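Long-range contact in CofB (PDB 5AX6), which serves as the minor pilin of the type IVb pilus CFA/III of enterotoxigenic Escherichia coli and probably takes part in pilus assembly: residues A[121-127]-A[142-148]. Residues are numbered along the deposited sequence; the frame is centred on the assembly and turned at random.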
ATOM      1  N   LEU A 121       9.711 -45.497  -5.854  1.00 34.31           N
ATOM      2  CA  LEU A 121       8.422 -44.980  -6.289  1.00 32.47           C
ATOM      3  C   LEU A 121       8.642 -43.977  -7.415  1.00 29.21           C
ATOM      4  O   LEU A 121       9.419 -43.034  -7.261  1.00 27.34           O
ATOM      5  CB  LEU A 121       7.685 -44.334  -5.113  1.00 33.34           C
ATOM      6  CG  LEU A 121       6.172 -44.123  -5.187  1.00 38.72           C
ATOM      7  CD1 LEU A 121       5.425 -45.435  -5.384  1.00 37.18           C
ATOM      8  CD2 LEU A 121       5.682 -43.414  -3.933  1.00 36.29           C
ATOM      9  N   LYS A 122       7.963 -44.194  -8.541  1.00 23.58           N
ATOM     10  CA  LYS A 122       8.123 -43.369  -9.741  1.00 24.09           C
ATOM     11  C   LYS A 122       6.783 -43.124 -10.413  1.00 26.39           C
ATOM     12  O   LYS A 122       5.892 -43.961 -10.333  1.00 21.26           O
ATOM     13  CB  LYS A 122       9.044 -44.048 -10.756  1.00 25.40           C
ATOM     14  CG  LYS A 122      10.447 -44.334 -10.268  1.00 35.90           C
ATOM     15  CD  LYS A 122      11.225 -45.091 -11.325  1.00 34.25           C
ATOM     16  CE  LYS A 122      12.690 -45.232 -10.918  1.00 42.50           C
ATOM     17  NZ  LYS A 122      13.365 -46.329 -11.679  1.00 48.09           N
ATOM     18  N   ILE A 123       6.656 -42.013 -11.126  1.00 22.91           N
ATOM     19  CA  ILE A 123       5.465 -41.820 -11.958  1.00 19.51           C
ATOM     20  C   ILE A 123       5.560 -42.664 -13.220  1.00 21.03           C
ATOM     21  O   ILE A 123       6.490 -42.514 -14.008  1.00 20.91           O
ATOM     22  CB  ILE A 123       5.266 -40.347 -12.344  1.00 19.13           C
ATOM     23  CG1 ILE A 123       5.124 -39.495 -11.085  1.00 20.53           C
ATOM     24  CG2 ILE A 123       4.029 -40.200 -13.251  1.00 19.77           C
ATOM     25  CD1 ILE A 123       5.260 -37.996 -11.323  1.00 24.63           C
ATOM     26  N   ASP A 124       4.589 -43.554 -13.412  1.00 21.30           N
ATOM     27  CA  ASP A 124       4.626 -44.490 -14.528  1.00 22.12           C
ATOM     28  C   ASP A 124       3.730 -44.044 -15.686  1.00 19.88           C
ATOM     29  O   ASP A 124       3.926 -44.423 -16.838  1.00 22.33           O
ATOM     30  CB  ASP A 124       4.198 -45.884 -14.050  1.00 24.23           C
ATOM     31  CG  ASP A 124       4.536 -46.966 -15.053  1.00 32.15           C
ATOM     32  OD1 ASP A 124       5.690 -46.985 -15.545  1.00 33.26           O
ATOM     33  OD2 ASP A 124       3.652 -47.794 -15.358  1.00 30.10           O
ATOM     34  N   ARG A 125       2.743 -43.221 -15.366  1.00 18.48           N
ATOM     35  CA  ARG A 125       1.689 -42.934 -16.312  1.00 18.85           C
ATOM     36  C   ARG A 125       0.831 -41.800 -15.781  1.00 16.24           C
ATOM     37  O   ARG A 125       0.680 -41.641 -14.565  1.00 19.71           O
ATOM     38  CB  ARG A 125       0.857 -44.200 -16.541  1.00 21.46           C
ATOM     39  CG  ARG A 125      -0.525 -43.979 -17.074  1.00 20.36           C
ATOM     40  CD  ARG A 125      -1.227 -45.320 -17.236  1.00 20.05           C
ATOM     41  NE  ARG A 125      -2.673 -45.149 -17.307  1.00 18.87           N
ATOM     42  CZ  ARG A 125      -3.523 -46.141 -17.522  1.00 24.10           C
ATOM     43  NH1 ARG A 125      -3.064 -47.375 -17.703  1.00 19.25           N
ATOM     44  NH2 ARG A 125      -4.825 -45.894 -17.570  1.00 20.80           N
ATOM     45  N   ILE A 126       0.308 -41.003 -16.704  1.00 19.07           N
ATOM     46  CA  ILE A 126      -0.542 -39.866 -16.378  1.00 18.68           C
ATOM     47  C   ILE A 126      -1.814 -39.949 -17.193  1.00 19.42           C
ATOM     48  O   ILE A 126      -1.768 -40.222 -18.398  1.00 21.50           O
ATOM     49  CB  ILE A 126       0.169 -38.528 -16.653  1.00 15.45           C
ATOM     50  CG1 ILE A 126       1.430 -38.422 -15.790  1.00 19.40           C
ATOM     51  CG2 ILE A 126      -0.770 -37.347 -16.395  1.00 16.79           C
ATOM     52  CD1 ILE A 126       2.358 -37.268 -16.200  1.00 22.38           C
ATOM     53  N   ASP A 127      -2.954 -39.746 -16.530  1.00 17.92           N
ATOM     54  CA  ASP A 127      -4.254 -39.756 -17.194  1.00 18.53           C
ATOM     55  C   ASP A 127      -4.885 -38.370 -17.099  1.00 17.15           C
ATOM     56  O   ASP A 127      -5.158 -37.917 -15.994  1.00 18.27           O
ATOM     57  CB  ASP A 127      -5.218 -40.782 -16.551  1.00 19.66           C
ATOM     58  CG  ASP A 127      -4.769 -42.237 -16.729  1.00 26.51           C
ATOM     59  OD1 ASP A 127      -3.678 -42.474 -17.288  1.00 22.57           O
ATOM     60  OD2 ASP A 127      -5.512 -43.151 -16.282  1.00 26.08           O
ATOM     61  N   VAL A 142      -6.584 -34.868 -13.013  1.00 18.26           N
ATOM     62  CA  VAL A 142      -5.314 -35.429 -13.468  1.00 16.67           C
ATOM     63  C   VAL A 142      -4.912 -36.560 -12.542  1.00 19.19           C
ATOM     64  O   VAL A 142      -4.724 -36.354 -11.345  1.00 17.45           O
ATOM     65  CB  VAL A 142      -4.178 -34.368 -13.514  1.00 23.32           C
ATOM     66  CG1 VAL A 142      -2.906 -34.982 -14.103  1.00 19.66           C
ATOM     67  CG2 VAL A 142      -4.606 -33.151 -14.327  1.00 18.83           C
ATOM     68  N   ASP A 143      -4.791 -37.760 -13.101  1.00 18.91           N
ATOM     69  CA  ASP A 143      -4.393 -38.929 -12.325  1.00 16.09           C
ATOM     70  C   ASP A 143      -2.935 -39.280 -12.591  1.00 18.82           C
ATOM     71  O   ASP A 143      -2.516 -39.318 -13.741  1.00 19.44           O
ATOM     72  CB  ASP A 143      -5.267 -40.142 -12.675  1.00 16.20           C
ATOM     73  CG  ASP A 143      -6.703 -40.005 -12.186  1.00 22.25           C
ATOM     74  OD1 ASP A 143      -6.962 -39.192 -11.265  1.00 21.00           O
ATOM     75  OD2 ASP A 143      -7.569 -40.739 -12.717  1.00 21.84           O
ATOM     76  N   PHE A 144      -2.194 -39.566 -11.526  1.00 16.42           N
ATOM     77  CA  PHE A 144      -0.807 -40.004 -11.616  1.00 16.98           C
ATOM     78  C   PHE A 144      -0.699 -41.418 -11.060  1.00 17.52           C
ATOM     79  O   PHE A 144      -1.035 -41.650  -9.899  1.00 21.64           O
ATOM     80  CB  PHE A 144       0.117 -39.062 -10.832  1.00 15.88           C
ATOM     81  CG  PHE A 144       0.135 -37.657 -11.353  1.00 21.16           C
ATOM     82  CD1 PHE A 144       1.103 -37.251 -12.269  1.00 20.89           C
ATOM     83  CD2 PHE A 144      -0.814 -36.738 -10.927  1.00 21.77           C
ATOM     84  CE1 PHE A 144       1.118 -35.948 -12.764  1.00 19.18           C
ATOM     85  CE2 PHE A 144      -0.802 -35.440 -11.397  1.00 19.17           C
ATOM     86  CZ  PHE A 144       0.167 -35.038 -12.321  1.00 16.91           C
ATOM     87  N   ILE A 145      -0.259 -42.356 -11.887  1.00 18.74           N
ATOM     88  CA  ILE A 145      -0.069 -43.732 -11.440  1.00 19.77           C
ATOM     89  C   ILE A 145       1.387 -43.879 -11.050  1.00 22.73           C
ATOM     90  O   ILE A 145       2.281 -43.679 -11.875  1.00 21.36           O
ATOM     91  CB  ILE A 145      -0.448 -44.768 -12.527  1.00 20.81           C
ATOM     92  CG1 ILE A 145      -1.971 -44.816 -12.714  1.00 25.19           C
ATOM     93  CG2 ILE A 145       0.055 -46.159 -12.158  1.00 25.12           C
ATOM     94  CD1 ILE A 145      -2.539 -43.586 -13.389  1.00 33.16           C
ATOM     95  N   LEU A 146       1.612 -44.174  -9.777  1.00 20.37           N
ATOM     96  CA  LEU A 146       2.961 -44.332  -9.243  1.00 22.66           C
ATOM     97  C   LEU A 146       3.268 -45.804  -9.067  1.00 25.60           C
ATOM     98  O   LEU A 146       2.525 -46.510  -8.393  1.00 28.64           O
ATOM     99  CB  LEU A 146       3.105 -43.609  -7.904  1.00 28.18           C
ATOM    100  CG  LEU A 146       3.394 -42.106  -7.944  1.00 29.64           C
ATOM    101  CD1 LEU A 146       2.483 -41.428  -8.936  1.00 31.79           C
ATOM    102  CD2 LEU A 146       3.233 -41.509  -6.548  1.00 36.30           C
ATOM    103  N   THR A 147       4.352 -46.265  -9.684  1.00 27.64           N
ATOM    104  CA  THR A 147       4.729 -47.665  -9.578  1.00 27.38           C
ATOM    105  C   THR A 147       5.678 -47.891  -8.398  1.00 36.69           C
ATOM    106  O   THR A 147       6.601 -47.103  -8.158  1.00 32.58           O
ATOM    107  CB  THR A 147       5.367 -48.166 -10.880  1.00 31.80           C
ATOM    108  OG1 THR A 147       5.682 -49.556 -10.751  1.00 42.73           O
ATOM    109  CG2 THR A 147       6.635 -47.374 -11.204  1.00 30.13           C
ATOM    110  N   PHE A 148       5.403 -48.957  -7.649  1.00 38.77           N
ATOM    111  CA  PHE A 148       6.249 -49.434  -6.562  1.00 44.53           C
ATOM    112  C   PHE A 148       7.265 -50.429  -7.094  1.00 50.27           C
ATOM    113  O   PHE A 148       6.887 -51.441  -7.685  1.00 49.79           O
ATOM    114  CB  PHE A 148       5.420 -50.136  -5.486  1.00 47.37           C
ATOM    115  CG  PHE A 148       4.865 -49.234  -4.428  1.00 49.62           C
ATOM    116  CD1 PHE A 148       5.703 -48.573  -3.549  1.00 56.80           C
ATOM    117  CD2 PHE A 148       3.490 -49.112  -4.256  1.00 52.55           C
ATOM    118  CE1 PHE A 148       5.180 -47.765  -2.547  1.00 61.92           C
ATOM    119  CE2 PHE A 148       2.961 -48.312  -3.256  1.00 50.39           C
ATOM    120  CZ  PHE A 148       3.809 -47.635  -2.403  1.00 56.26           C
TER
HETATM  121  O   HOH W   1      -7.194 -43.063 -14.046  1.00 21.58           O
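How a pilin packs its antiparallel sheet against the N-terminal helix is well illustrated by the beta hairpin to which 121-127 and 142-148 belong. On the helix-facing side, Leu121, Ile123 and Phe144 reach helix 4-25, touching Leu14 and Ile18. On this same face, across the two strands, Ile123 CG1 meets Leu146 CD1 at 3.9 Å and Ile126 CG1 lies 3.7 Å from Phe144 CD1, while Leu121 CD1 makes a CH-pi contact over the Phe148 ring, 3.8 Å from its centroid. A classic beta bulge interrupts the pairing: Asp124 and Arg125 both face Ile145, so Asp124 N donates a hydrogen bond to Ile145 O (2.8 Å) and Ile145 N one to Arg125 O (2.9 Å). The extra residue keeps Ile123 and Ile126 on the same face. Asp124 OD2 accepts a hydrogen bond from Trp193 NE1 and forms a salt bridge with Arg185. On the opposite face, Arg125, whose NH1 hydrogen-bonds to Ala190 O, forms a salt bridge to Asp127, NE to OD1 2.9 Å. Asp143, its OD1 hydrogen-bonded to Ser226 OG, shares a water with Asp127: 2.7 Å from Asp143 OD2 and 2.8 Å from Asp127 OD2.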